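Local atomic coordinates of Lmo2349 protein (PDB entry 4GVO), a protein that probably binds L-cystine or related amino acids outside the cell membrane and hands them to an ABC transporter for uptake. Residues N111-K114 against D115-G118; F173-D176 against F177-T181; S210-V213 against D214-L217; L229-W233 against L234-Y238. All coordinates share one frame; numbering follows the deposited sequence.

Contact 1: N111-K114 against D115-G118; sequences NSTK and DLAG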
ATOM      1  N   ASN A 111       6.236 -18.943  12.139  1.00 10.67           N
ATOM      2  CA  ASN A 111       4.929 -19.122  11.563  1.00 11.35           C
ATOM      3  C   ASN A 111       3.961 -18.211  12.290  1.00 11.77           C
ATOM      4  O   ASN A 111       3.494 -17.259  11.706  1.00 13.95           O
ATOM      5  CB  ASN A 111       4.517 -20.606  11.549  1.00 12.81           C
ATOM      6  CG  ASN A 111       3.246 -20.803  10.750  1.00 17.39           C
ATOM      7  OD1 ASN A 111       2.216 -20.328  11.147  1.00 16.12           O
ATOM      8  ND2 ASN A 111       3.380 -21.306   9.525  1.00 21.67           N
ATOM      9  N   SER A 112       3.670 -18.474  13.552  1.00 11.71           N
ATOM     10  CA  SER A 112       2.853 -17.607  14.380  1.00 10.79           C
ATOM     11  C   SER A 112       3.632 -16.344  14.745  1.00  9.46           C
ATOM     12  O   SER A 112       4.854 -16.354  14.867  1.00 11.41           O
ATOM     13  CB  SER A 112       2.572 -18.336  15.690  1.00 13.87           C
ATOM     14  OG  SER A 112       1.820 -17.558  16.599  1.00 15.80           O
ATOM     15  N   THR A 113       2.895 -15.270  15.063  1.00 10.49           N
ATOM     16  CA  THR A 113       3.522 -14.117  15.692  1.00  9.88           C
ATOM     17  C   THR A 113       4.142 -14.463  17.042  1.00  9.74           C
ATOM     18  O   THR A 113       5.028 -13.763  17.519  1.00  8.92           O
ATOM     19  CB  THR A 113       2.594 -12.928  15.842  1.00 10.36           C
ATOM     20  OG1 THR A 113       1.473 -13.346  16.598  1.00 10.45           O
ATOM     21  CG2 THR A 113       2.101 -12.435  14.461  1.00 12.63           C
ATOM     22  N   LYS A 114       3.668 -15.521  17.684  1.00 10.47           N
ATOM     23  CA  LYS A 114       4.286 -15.952  18.948  1.00  9.69           C
ATOM     24  C   LYS A 114       5.761 -16.345  18.713  1.00  9.22           C
ATOM     25  O   LYS A 114       6.589 -16.185  19.613  1.00 11.60           O
ATOM     26  CB  LYS A 114       3.511 -17.113  19.587  1.00 12.26           C
ATOM     27  CG  LYS A 114       2.088 -16.772  20.007  1.00 15.97           C
ATOM     28  CD  LYS A 114       1.326 -17.987  20.533  1.00 23.04           C
ATOM     29  CE  LYS A 114      -0.119 -17.634  20.689  1.00 30.47           C
ATOM     30  NZ  LYS A 114      -0.242 -16.484  21.626  1.00 33.31           N
ATOM     31  N   ASP A 115       6.104 -16.783  17.496  1.00  9.05           N
ATOM     32  CA  ASP A 115       7.456 -17.168  17.153  1.00  9.72           C
ATOM     33  C   ASP A 115       8.396 -15.984  16.996  1.00 10.48           C
ATOM     34  O   ASP A 115       9.586 -16.175  16.771  1.00 11.33           O
ATOM     35  CB  ASP A 115       7.489 -18.021  15.888  1.00 10.41           C
ATOM     36  CG  ASP A 115       6.589 -19.268  15.930  1.00 11.34           C
ATOM     37  OD1 ASP A 115       6.260 -19.795  17.016  1.00 14.74           O
ATOM     38  OD2 ASP A 115       6.189 -19.737  14.811  1.00 12.98           O
ATOM     39  N   LEU A 116       7.881 -14.766  17.089  1.00  8.87           N
ATOM     40  CA  LEU A 116       8.701 -13.577  17.081  1.00  9.19           C
ATOM     41  C   LEU A 116       9.305 -13.214  18.422  1.00  9.96           C
ATOM     42  O   LEU A 116      10.066 -12.267  18.481  1.00  9.39           O
ATOM     43  CB  LEU A 116       7.871 -12.364  16.594  1.00  8.68           C
ATOM     44  CG  LEU A 116       7.278 -12.492  15.186  1.00  9.64           C
ATOM     45  CD1 LEU A 116       6.351 -11.295  14.952  1.00 11.04           C
ATOM     46  CD2 LEU A 116       8.393 -12.502  14.164  1.00 10.54           C
ATOM     47  N   ALA A 117       9.033 -13.984  19.476  1.00 10.42           N
ATOM     48  CA  ALA A 117       9.550 -13.637  20.778  1.00 10.22           C
ATOM     49  C   ALA A 117      11.068 -13.489  20.722  1.00  9.65           C
ATOM     50  O   ALA A 117      11.778 -14.398  20.228  1.00 12.05           O
ATOM     51  CB  ALA A 117       9.151 -14.685  21.801  1.00 11.64           C
ATOM     52  N   GLY A 118      11.577 -12.349  21.206  1.00 10.60           N
ATOM     53  CA  GLY A 118      13.018 -12.074  21.223  1.00 11.81           C
ATOM     54  C   GLY A 118      13.638 -11.672  19.899  1.00 11.54           C
ATOM     55  O   GLY A 118      14.838 -11.556  19.819  1.00 15.71           O
TER
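The carboxylate of Asp-115 folds back over the start of a short 3-10 turn to meet the backbone of Asn-111 and Ser-112. Its CG is anti to the carbonyl carbon (chi1 -55°), which turns the group toward residues earlier in the chain. OD2 does the gripping. It takes the N-H of Asn-111 at 2.8 Å through its anti lone pair. It also receives a weak bond from Ser-112 N at 3.1 Å, with a poorer angle. Two N-H groups that precede the 3-10 turn thus converge on one oxygen. The CB of Ser-112 lies 4.0 Å from the same OD2.

Ser-112 answers with its own side chain. Its OG lies anti to the backbone N (chi1 178°) and accepts from Lys-114 N at 3.0 Å, forming an ST turn. Its carbonyl O takes Asp-115 N at 2.9 Å, and Thr-113 O takes Leu-116 N at 3.1 Å. In both bonds the donor stands well above the carbonyl plane, in keeping with the tight winding of a 3-10 turn.

Leu-116 is buried. Its CD1 lies 4.2 Å from Thr-113 CB, and both side chains rest on Leu-101 of strand 95-104. The OG1 of Thr-113 is bonded to Gln-140. The turn therefore has a polar side held by Asp-115 and a greasy side turned to the sheet. This is a 3-10 turn opened by an ST turn at Ser-112, with Asp-115 OD2 bonded to the two N-H groups before it. It lies in the loop between strands 95-104 and 120-123.

Contact 2: F173-D176 against F177-T181; sequences FAVD and FQNKT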
ATOM      1  N   PHE A 173       1.196  -9.941  -3.501  1.00  9.22           N
ATOM      2  CA  PHE A 173       1.484  -9.367  -4.816  1.00  9.37           C
ATOM      3  C   PHE A 173       2.801  -8.626  -4.798  1.00  8.58           C
ATOM      4  O   PHE A 173       3.522  -8.596  -5.789  1.00 10.01           O
ATOM      5  CB  PHE A 173       0.332  -8.487  -5.382  1.00  9.27           C
ATOM      6  CG  PHE A 173       0.333  -7.052  -4.948  1.00  9.35           C
ATOM      7  CD1 PHE A 173       1.175  -6.124  -5.543  1.00 10.46           C
ATOM      8  CD2 PHE A 173      -0.575  -6.584  -3.993  1.00 10.32           C
ATOM      9  CE1 PHE A 173       1.125  -4.781  -5.183  1.00 10.61           C
ATOM     10  CE2 PHE A 173      -0.594  -5.252  -3.591  1.00 10.48           C
ATOM     11  CZ  PHE A 173       0.250  -4.345  -4.176  1.00 11.08           C
ATOM     12  N   ALA A 174       3.084  -7.965  -3.687  1.00  8.60           N
ATOM     13  CA  ALA A 174       4.269  -7.155  -3.569  1.00  8.12           C
ATOM     14  C   ALA A 174       5.522  -8.022  -3.419  1.00  8.24           C
ATOM     15  O   ALA A 174       6.561  -7.748  -4.034  1.00  9.51           O
ATOM     16  CB  ALA A 174       4.147  -6.110  -2.448  1.00 11.10           C
ATOM     17  N   VAL A 175       5.439  -9.058  -2.594  1.00  9.05           N
ATOM     18  CA  VAL A 175       6.502 -10.019  -2.380  1.00  9.12           C
ATOM     19  C   VAL A 175       6.844 -10.709  -3.713  1.00  9.77           C
ATOM     20  O   VAL A 175       8.014 -10.811  -4.083  1.00 10.37           O
ATOM     21  CB  VAL A 175       6.100 -11.043  -1.317  1.00  8.55           C
ATOM     22  CG1 VAL A 175       7.110 -12.219  -1.287  1.00 11.53           C
ATOM     23  CG2 VAL A 175       5.965 -10.389   0.065  1.00 10.98           C
ATOM     24  N   ASP A 176       5.832 -11.125  -4.431  1.00 10.60           N
ATOM     25  CA  ASP A 176       6.065 -11.843  -5.647  1.00 10.49           C
ATOM     26  C   ASP A 176       6.780 -10.980  -6.696  1.00  9.70           C
ATOM     27  O   ASP A 176       7.717 -11.437  -7.383  1.00 11.46           O
ATOM     28  CB  ASP A 176       4.770 -12.423  -6.224  1.00 11.60           C
ATOM     29  CG  ASP A 176       4.217 -13.642  -5.407  1.00 14.44           C
ATOM     30  OD1 ASP A 176       4.858 -14.048  -4.409  1.00 17.27           O
ATOM     31  OD2 ASP A 176       3.132 -14.191  -5.816  1.00 17.90           O
ATOM     32  N   PHE A 177       6.359  -9.720  -6.822  1.00  9.47           N
ATOM     33  CA  PHE A 177       6.979  -8.832  -7.799  1.00 10.23           C
ATOM     34  C   PHE A 177       8.440  -8.547  -7.432  1.00 10.65           C
ATOM     35  O   PHE A 177       9.363  -8.655  -8.283  1.00 12.96           O
ATOM     36  CB  PHE A 177       6.192  -7.537  -8.015  1.00 12.18           C
ATOM     37  CG  PHE A 177       6.758  -6.684  -9.122  1.00 11.70           C
ATOM     38  CD1 PHE A 177       6.628  -7.091 -10.432  1.00 15.17           C
ATOM     39  CD2 PHE A 177       7.459  -5.533  -8.857  1.00 12.40           C
ATOM     40  CE1 PHE A 177       7.181  -6.388 -11.459  1.00 16.29           C
ATOM     41  CE2 PHE A 177       7.971  -4.775  -9.889  1.00 14.81           C
ATOM     42  CZ  PHE A 177       7.845  -5.226 -11.195  1.00 15.22           C
ATOM     43  N   GLN A 178       8.692  -8.286  -6.152  1.00  9.94           N
ATOM     44  CA  GLN A 178      10.054  -8.016  -5.716  1.00 11.68           C
ATOM     45  C   GLN A 178      10.992  -9.236  -5.965  1.00  9.97           C
ATOM     46  O   GLN A 178      12.144  -9.042  -6.369  1.00 12.82           O
ATOM     47  CB  GLN A 178      10.046  -7.608  -4.250  1.00 14.37           C
ATOM     48  CG  GLN A 178      11.402  -7.176  -3.755  1.00 17.45           C
ATOM     49  CD  GLN A 178      11.363  -6.779  -2.297  1.00 21.00           C
ATOM     50  OE1 GLN A 178      10.922  -5.657  -1.932  1.00 28.35           O
ATOM     51  NE2 GLN A 178      11.839  -7.689  -1.445  1.00 26.69           N
ATOM     52  N   ASN A 179      10.473 -10.438  -5.724  1.00  9.28           N
ATOM     53  CA  ASN A 179      11.263 -11.636  -5.880  1.00 10.14           C
ATOM     54  C   ASN A 179      11.744 -11.868  -7.312  1.00 13.54           C
ATOM     55  O   ASN A 179      12.789 -12.482  -7.513  1.00 15.02           O
ATOM     56  CB  ASN A 179      10.471 -12.866  -5.429  1.00 10.80           C
ATOM     57  CG  ASN A 179      10.470 -13.057  -3.932  1.00 10.27           C
ATOM     58  OD1 ASN A 179      11.229 -12.410  -3.204  1.00 12.22           O
ATOM     59  ND2 ASN A 179       9.553 -13.896  -3.462  1.00 12.51           N
ATOM     60  N   LYS A 180      10.995 -11.352  -8.284  1.00 11.76           N
ATOM     61  CA  LYS A 180      11.308 -11.646  -9.704  1.00 12.83           C
ATOM     62  C   LYS A 180      12.706 -11.219 -10.114  1.00 13.02           C
ATOM     63  O   LYS A 180      13.333 -11.873 -10.931  1.00 13.83           O
ATOM     64  CB  LYS A 180      10.271 -11.007 -10.647  1.00 14.10           C
ATOM     65  CG  LYS A 180       8.925 -11.703 -10.559  1.00 19.56           C
ATOM     66  CD  LYS A 180       8.004 -11.235 -11.644  1.00 25.11           C
ATOM     67  CE  LYS A 180       6.692 -12.006 -11.627  1.00 30.79           C
ATOM     68  NZ  LYS A 180       6.890 -13.487 -11.662  1.00 38.64           N
ATOM     69  N   THR A 181      13.199 -10.133  -9.533  1.00 11.41           N
ATOM     70  CA  THR A 181      14.438  -9.529  -9.945  1.00 11.84           C
ATOM     71  C   THR A 181      15.459  -9.355  -8.835  1.00 14.49           C
ATOM     72  O   THR A 181      16.455  -8.617  -8.994  1.00 18.22           O
ATOM     73  CB  THR A 181      14.169  -8.167 -10.610  1.00 14.30           C
ATOM     74  OG1 THR A 181      13.315  -7.383  -9.751  1.00 15.90           O
ATOM     75  CG2 THR A 181      13.505  -8.377 -11.992  1.00 16.19           C
TER
HETATM   76  O   HOH W   1       7.647 -15.206  -5.192  1.00 35.33           O
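A water joins Asp-176 and Asn-179, two side chains one turn apart. It donates to Asp-176 OD1 at 3.1 Å, and it accepts from Asn-179 ND2 at 2.9 Å. The other oxygen of Asp-176, OD2, is hydrogen-bonded to Tyr-238 OH. Asn-179 ND2 donates both to the water and to Glu-186 O.

The backbone ties the same turns. Asn-179 N donates to Val-175 O at 3.0 Å, and Gln-178 N donates to Ala-174 O at 3.1 Å. Phe-177 N to Phe-173 O follows at 3.2 Å. The bond from Lys-180 N to Asp-176 O is weak, at 3.4 Å, but Lys-180 N also donates to Phe-177 O at 3.2 Å.

Outward from this, the amide of Asn-179 lies side by side with Val-175, pointing the same way. Its ND2 comes 3.7 Å from Val-175 CG1. The CG of Asn-179 is anti to its carbonyl carbon (chi1 -81°), which lays the amide back along the preceding turn, over Val-175 O. Val-175 itself packs on Thr-102 of strand 95-104. The ring of Phe-173 has Ala-174 CB over one face, offset toward the rim, and reaches Gln-76 of the ligand pocket.

The chemistry implies a helix fixed by its polar side chains as well as its backbone. Asp-176 is held by a water and a tyrosine, which would probably favour its charged form.

Contact 3: S210-V213 against D214-L217; sequences SKKV and DEAL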
ATOM      1  N   SER A 210     -15.511  12.431  -3.463  1.00 11.28           N
ATOM      2  CA  SER A 210     -15.499  10.987  -3.192  1.00  9.97           C
ATOM      3  C   SER A 210     -16.558  10.251  -4.014  1.00 10.40           C
ATOM      4  O   SER A 210     -16.288   9.168  -4.590  1.00 10.82           O
ATOM      5  CB  SER A 210     -15.690  10.748  -1.694  1.00 12.63           C
ATOM      6  OG  SER A 210     -15.416   9.414  -1.389  1.00 14.31           O
ATOM      7  N   LYS A 211     -17.762  10.831  -4.076  1.00 10.69           N
ATOM      8  CA  LYS A 211     -18.835  10.242  -4.884  1.00 10.88           C
ATOM      9  C   LYS A 211     -18.472  10.175  -6.375  1.00 12.61           C
ATOM     10  O   LYS A 211     -18.754   9.159  -7.026  1.00 11.92           O
ATOM     11  CB  LYS A 211     -20.118  11.019  -4.668  1.00 14.15           C
ATOM     12  CG  LYS A 211     -21.349  10.431  -5.313  1.00 18.81           C
ATOM     13  CD  LYS A 211     -22.557  11.308  -5.028  1.00 24.90           C
ATOM     14  CE  LYS A 211     -23.740  10.943  -5.916  1.00 38.47           C
ATOM     15  NZ  LYS A 211     -24.915  11.843  -5.662  1.00 50.24           N
ATOM     16  N   LYS A 212     -17.860  11.247  -6.888  1.00 12.55           N
ATOM     17  CA  LYS A 212     -17.432  11.312  -8.287  1.00 11.89           C
ATOM     18  C   LYS A 212     -16.380  10.247  -8.561  1.00 11.19           C
ATOM     19  O   LYS A 212     -16.421   9.551  -9.587  1.00 10.92           O
ATOM     20  CB  LYS A 212     -16.940  12.718  -8.660  1.00 12.54           C
ATOM     21  CG  LYS A 212     -18.031  13.796  -8.616  1.00 16.93           C
ATOM     22  CD  LYS A 212     -18.902  13.799  -9.838  1.00 18.74           C
ATOM     23  CE  LYS A 212     -19.873  14.982  -9.810  1.00 23.63           C
ATOM     24  NZ  LYS A 212     -20.685  15.019 -11.046  1.00 30.79           N
ATOM     25  N   VAL A 213     -15.422  10.126  -7.665  1.00 10.39           N
ATOM     26  CA  VAL A 213     -14.392   9.095  -7.803  1.00  9.12           C
ATOM     27  C   VAL A 213     -15.039   7.716  -7.864  1.00 10.06           C
ATOM     28  O   VAL A 213     -14.642   6.868  -8.671  1.00 10.98           O
ATOM     29  CB  VAL A 213     -13.331   9.222  -6.659  1.00 10.40           C
ATOM     30  CG1 VAL A 213     -12.414   7.982  -6.544  1.00 12.31           C
ATOM     31  CG2 VAL A 213     -12.520  10.495  -6.875  1.00 11.74           C
ATOM     32  N   ASP A 214     -15.998   7.445  -6.971  1.00 11.19           N
ATOM     33  CA  ASP A 214     -16.713   6.157  -6.990  1.00 11.79           C
ATOM     34  C   ASP A 214     -17.451   5.926  -8.291  1.00 10.11           C
ATOM     35  O   ASP A 214     -17.424   4.820  -8.795  1.00 12.27           O
ATOM     36  CB  ASP A 214     -17.735   6.055  -5.837  1.00 12.01           C
ATOM     37  CG  ASP A 214     -17.092   5.795  -4.502  1.00 15.02           C
ATOM     38  OD1 ASP A 214     -16.046   5.091  -4.534  1.00 15.89           O
ATOM     39  OD2 ASP A 214     -17.703   6.165  -3.443  1.00 17.61           O
ATOM     40  N   GLU A 215     -18.058   6.958  -8.860  1.00 10.69           N
ATOM     41  CA  GLU A 215     -18.744   6.822 -10.147  1.00 11.95           C
ATOM     42  C   GLU A 215     -17.750   6.437 -11.243  1.00 11.46           C
ATOM     43  O   GLU A 215     -17.959   5.503 -12.013  1.00 12.02           O
ATOM     44  CB  GLU A 215     -19.481   8.125 -10.484  1.00 13.28           C
ATOM     45  CG  GLU A 215     -20.694   8.362  -9.628  1.00 14.87           C
ATOM     46  CD  GLU A 215     -21.263   9.785  -9.679  1.00 18.80           C
ATOM     47  OE1 GLU A 215     -20.690  10.682 -10.344  1.00 21.34           O
ATOM     48  OE2 GLU A 215     -22.298  10.031  -9.021  1.00 24.26           O
ATOM     49  N   ALA A 216     -16.632   7.137 -11.267  1.00 10.42           N
ATOM     50  CA  ALA A 216     -15.623   6.842 -12.261  1.00 10.49           C
ATOM     51  C   ALA A 216     -15.039   5.427 -12.082  1.00 10.56           C
ATOM     52  O   ALA A 216     -14.885   4.665 -13.046  1.00 10.93           O
ATOM     53  CB  ALA A 216     -14.517   7.890 -12.209  1.00 10.64           C
ATOM     54  N   LEU A 217     -14.676   5.087 -10.844  1.00  9.88           N
ATOM     55  CA  LEU A 217     -14.094   3.793 -10.580  1.00 10.44           C
ATOM     56  C   LEU A 217     -15.115   2.690 -10.923  1.00 11.35           C
ATOM     57  O   LEU A 217     -14.724   1.658 -11.456  1.00 11.50           O
ATOM     58  CB  LEU A 217     -13.658   3.684  -9.107  1.00 12.57           C
ATOM     59  CG  LEU A 217     -12.804   2.460  -8.714  1.00 17.18           C
ATOM     60  CD1 LEU A 217     -11.723   2.050  -9.692  1.00 17.51           C
ATOM     61  CD2 LEU A 217     -12.231   2.705  -7.303  1.00 18.66           C
TER
HETATM   62  O   HOH W   2     -17.802   8.147  -1.598  1.00 19.66           O
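Asp-214 leans back over Ser-210, one turn earlier in helix 207-222. Its CB sits 3.5 Å from Lys-211 O. Its CG is anti to the carbonyl carbon (chi1 -76°), and this lays the carboxylate over Ser-210 O, 3.5 Å from CG. At the tip, OD2 receives a bond of 2.7 Å from a water. The same water is bonded to Ser-210 OG, also at 2.7 Å, so it spans the two side chains, whose OG and OD2 are 4.5 Å apart. OD2 further accepts from Asp-91 N, and OD1 accepts from Asn-90 ND2 and Val-92 N. The carboxylate is thus gripped from the loop after strand 88-89 as well as from the water, which leaves little freedom to rotate.

Glu-215 takes the outer face. It crosses both lysines obliquely: OE2 is 3.5 Å from Lys-211 CE, and OE1 is 3.6 Å from Lys-212 CD. The ammonium groups stay beyond salt-bridge distance, with Lys-212 NZ 4.4 Å from Glu-215 OE1. The attraction is probably modest.

The buried face is apolar. Val-213 packs on Phe-200 of strand 191-202, and Ala-216 and Leu-217 on helix 34-44. Regular backbone bonds such as Leu-217 N to Val-213 O hold the turns. The arrangement is that of an amphipathic helix, with charged residues outside, an apolar face on sheet and helix, and an aspartate tying it to a neighbouring loop.

Contact 4: L229-W233 against L234-Y238; sequences LSEKW and LGADY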
ATOM      1  N   LEU A 229      -5.957  -3.269 -16.032  1.00 11.76           N
ATOM      2  CA  LEU A 229      -4.949  -2.482 -15.306  0.60 12.91           C
ATOM      3  C   LEU A 229      -4.294  -3.344 -14.240  1.00 12.79           C
ATOM      4  O   LEU A 229      -3.089  -3.318 -14.071  1.00 11.27           O
ATOM      5  CB  LEU A 229      -5.547  -1.246 -14.611  0.60 14.03           C
ATOM      6  CG  LEU A 229      -5.799   0.035 -15.394  0.60 13.72           C
ATOM      7  CD1 LEU A 229      -6.618   1.004 -14.569  0.60 16.61           C
ATOM      8  CD2 LEU A 229      -4.462   0.617 -15.838  0.60 16.77           C
ATOM      9  N   SER A 230      -5.109  -4.098 -13.493  1.00 10.93           N
ATOM     10  CA  SER A 230      -4.550  -4.944 -12.456  1.00 12.24           C
ATOM     11  C   SER A 230      -3.707  -6.075 -13.035  1.00 12.32           C
ATOM     12  O   SER A 230      -2.689  -6.407 -12.491  1.00 12.84           O
ATOM     13  CB  SER A 230      -5.637  -5.481 -11.529  1.00 11.37           C
ATOM     14  OG  SER A 230      -6.574  -6.300 -12.222  1.00 12.38           O
ATOM     15  N   GLU A 231      -4.095  -6.652 -14.170  1.00 11.12           N
ATOM     16  CA  GLU A 231      -3.234  -7.658 -14.786  0.60 12.45           C
ATOM     17  C   GLU A 231      -1.872  -7.075 -15.174  1.00 12.80           C
ATOM     18  O   GLU A 231      -0.824  -7.679 -14.915  1.00 14.61           O
ATOM     19  CB  GLU A 231      -3.902  -8.303 -16.004  0.60 16.11           C
ATOM     20  CG  GLU A 231      -2.976  -9.317 -16.672  0.60 18.62           C
ATOM     21  CD  GLU A 231      -3.615 -10.649 -16.999  0.60 23.53           C
ATOM     22  OE1 GLU A 231      -4.745 -10.921 -16.547  0.60 31.16           O
ATOM     23  OE2 GLU A 231      -2.961 -11.443 -17.704  0.60 29.26           O
ATOM     24  N   LYS A 232      -1.899  -5.891 -15.765  1.00 12.12           N
ATOM     25  CA  LYS A 232      -0.657  -5.248 -16.216  1.00 11.75           C
ATOM     26  C   LYS A 232       0.320  -5.025 -15.066  1.00 11.56           C
ATOM     27  O   LYS A 232       1.522  -5.269 -15.179  1.00 14.89           O
ATOM     28  CB  LYS A 232      -0.997  -3.898 -16.888  1.00 12.78           C
ATOM     29  CG  LYS A 232       0.200  -3.141 -17.380  1.00 14.17           C
ATOM     30  CD  LYS A 232      -0.156  -1.938 -18.228  1.00 17.83           C
ATOM     31  CE  LYS A 232       1.071  -1.109 -18.609  1.00 20.99           C
ATOM     32  NZ  LYS A 232       0.677   0.103 -19.399  1.00 26.87           N
ATOM     33  N   TRP A 233      -0.185  -4.478 -13.970  1.00 10.72           N
ATOM     34  CA  TRP A 233       0.681  -3.977 -12.916  1.00 10.22           C
ATOM     35  C   TRP A 233       0.851  -4.932 -11.764  1.00 12.25           C
ATOM     36  O   TRP A 233       1.893  -4.931 -11.137  1.00 13.20           O
ATOM     37  CB  TRP A 233       0.123  -2.651 -12.396  1.00  9.28           C
ATOM     38  CG  TRP A 233       0.237  -1.528 -13.408  1.00  9.25           C
ATOM     39  CD1 TRP A 233      -0.773  -0.915 -14.125  1.00  9.99           C
ATOM     40  CD2 TRP A 233       1.476  -0.905 -13.864  1.00  9.69           C
ATOM     41  NE1 TRP A 233      -0.270   0.050 -14.964  1.00 10.40           N
ATOM     42  CE2 TRP A 233       1.107   0.088 -14.838  1.00 10.37           C
ATOM     43  CE3 TRP A 233       2.786  -1.088 -13.562  1.00  9.58           C
ATOM     44  CZ2 TRP A 233       2.041   0.877 -15.458  1.00 10.55           C
ATOM     45  CZ3 TRP A 233       3.748  -0.287 -14.197  1.00 11.65           C
ATOM     46  CH2 TRP A 233       3.378   0.686 -15.115  1.00 11.24           C
ATOM     47  N   LEU A 234      -0.204  -5.670 -11.417  1.00 12.74           N
ATOM     48  CA  LEU A 234      -0.172  -6.574 -10.274  1.00 12.16           C
ATOM     49  C   LEU A 234       0.131  -8.015 -10.654  1.00 13.24           C
ATOM     50  O   LEU A 234       0.512  -8.795  -9.787  1.00 12.95           O
ATOM     51  CB  LEU A 234      -1.491  -6.503  -9.491  1.00 11.70           C
ATOM     52  CG  LEU A 234      -1.984  -5.117  -9.038  1.00 11.18           C
ATOM     53  CD1 LEU A 234      -3.316  -5.256  -8.256  1.00 12.26           C
ATOM     54  CD2 LEU A 234      -0.897  -4.285  -8.322  1.00 13.40           C
ATOM     55  N   GLY A 235      -0.105  -8.380 -11.915  1.00 13.87           N
ATOM     56  CA  GLY A 235       0.062  -9.739 -12.385  1.00 14.04           C
ATOM     57  C   GLY A 235      -1.238 -10.498 -12.424  1.00 14.35           C
ATOM     58  O   GLY A 235      -2.142 -10.250 -11.644  1.00 14.03           O
ATOM     59  N   ALA A 236      -1.313 -11.460 -13.334  1.00 15.41           N
ATOM     60  CA  ALA A 236      -2.488 -12.255 -13.501  1.00 16.68           C
ATOM     61  C   ALA A 236      -2.961 -12.892 -12.186  1.00 16.74           C
ATOM     62  O   ALA A 236      -4.158 -12.946 -11.950  1.00 20.52           O
ATOM     63  CB  ALA A 236      -2.230 -13.341 -14.546  1.00 20.06           C
ATOM     64  N   ASP A 237      -2.031 -13.356 -11.342  1.00 18.45           N
ATOM     65  CA  ASP A 237      -2.375 -14.025 -10.069  1.00 19.01           C
ATOM     66  C   ASP A 237      -3.143 -13.093  -9.088  1.00 15.44           C
ATOM     67  O   ASP A 237      -3.786 -13.539  -8.126  1.00 17.02           O
ATOM     68  CB  ASP A 237      -1.094 -14.490  -9.345  1.00 26.67           C
ATOM     69  CG  ASP A 237      -0.469 -15.714  -9.943  1.00 33.13           C
ATOM     70  OD1 ASP A 237      -1.068 -16.309 -10.852  1.00 33.09           O
ATOM     71  OD2 ASP A 237       0.640 -16.107  -9.453  1.00 34.49           O
ATOM     72  N   TYR A 238      -3.009 -11.788  -9.316  1.00 13.02           N
ATOM     73  CA  TYR A 238      -3.543 -10.758  -8.406  1.00 12.30           C
ATOM     74  C   TYR A 238      -4.576  -9.848  -9.043  1.00 13.71           C
ATOM     75  O   TYR A 238      -4.953  -8.830  -8.476  1.00 15.62           O
ATOM     76  CB  TYR A 238      -2.352  -9.978  -7.816  1.00 12.31           C
ATOM     77  CG  TYR A 238      -1.482 -10.930  -7.023  1.00 12.69           C
ATOM     78  CD1 TYR A 238      -1.918 -11.471  -5.816  1.00 14.09           C
ATOM     79  CD2 TYR A 238      -0.254 -11.344  -7.514  1.00 14.51           C
ATOM     80  CE1 TYR A 238      -1.163 -12.426  -5.141  1.00 16.85           C
ATOM     81  CE2 TYR A 238       0.526 -12.247  -6.830  1.00 14.34           C
ATOM     82  CZ  TYR A 238       0.051 -12.805  -5.647  1.00 14.36           C
ATOM     83  OH  TYR A 238       0.828 -13.713  -4.971  1.00 19.31           O
TER
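Leu-234 closes on Ser-230 at the end of helix 225-234. Its backbone N donates to Ser-230 O at 2.8 Å. Its side chain bends back on the same residue. The CG of Leu-234 sits anti to the carbonyl carbon (chi1 -53°), which brings CD1 back to Ser-230 CB, 4.0 Å away. CB of Leu-234 lies 3.2 Å from Ser-230 O.

Gly-235 comes next. Its N sends weak bonds to Ser-230 O at 3.3 Å and to Glu-231 O at 3.2 Å. Ser-230 O is therefore shared by two successive N-H groups, as the helical pattern runs out. Gly-235 is the first residue to leave the helical angles, with a phi of 98°. It turns the chain away into a 3-10 turn, which Tyr-238 N closes by bonding to Gly-235 O at 2.9 Å.

A second shell sets these groups in place. Ser-230 OG lies within bonding distance of the backbone O of both Leu-226 and Lys-227, which can at best share its one proton. It is also hydrogen-bonded to Ser-239 OG, in the tail beyond the turn. Two further ties flank the exit: Trp-233 O accepts from Asn-21 ND2, and Tyr-238 O is bonded to Tyr-243 OH.

Ser-230 and Trp-233 pack on Tyr-34 of helix 34-44. Leu-234 and Tyr-238 lie against Phe-173 of helix 172-180, so the helix end and its turn touch both helices.

The four contacts follow one another along the chain, from contact 1 to contact 4. Contacts 1 and 3 are the most distant pair, their centres about 42 Å apart on opposite sides of the chain's centre. Contacts 2 and 4 alone touch: Phe-173 CE1 meets Leu-234 CD2 at 3.8 Å, and their centres are about 12 Å apart. Contacts 3 and 4 lie on successive helices, 207-222 and 225-234, both packed against helix 34-44. Contacts 1 and 2 both rest on strand 95-104. This is consistent with the two-lobed fold of solute-binding proteins. The junction of contacts 2 and 4 then probably joins the lobes near the bound ligand.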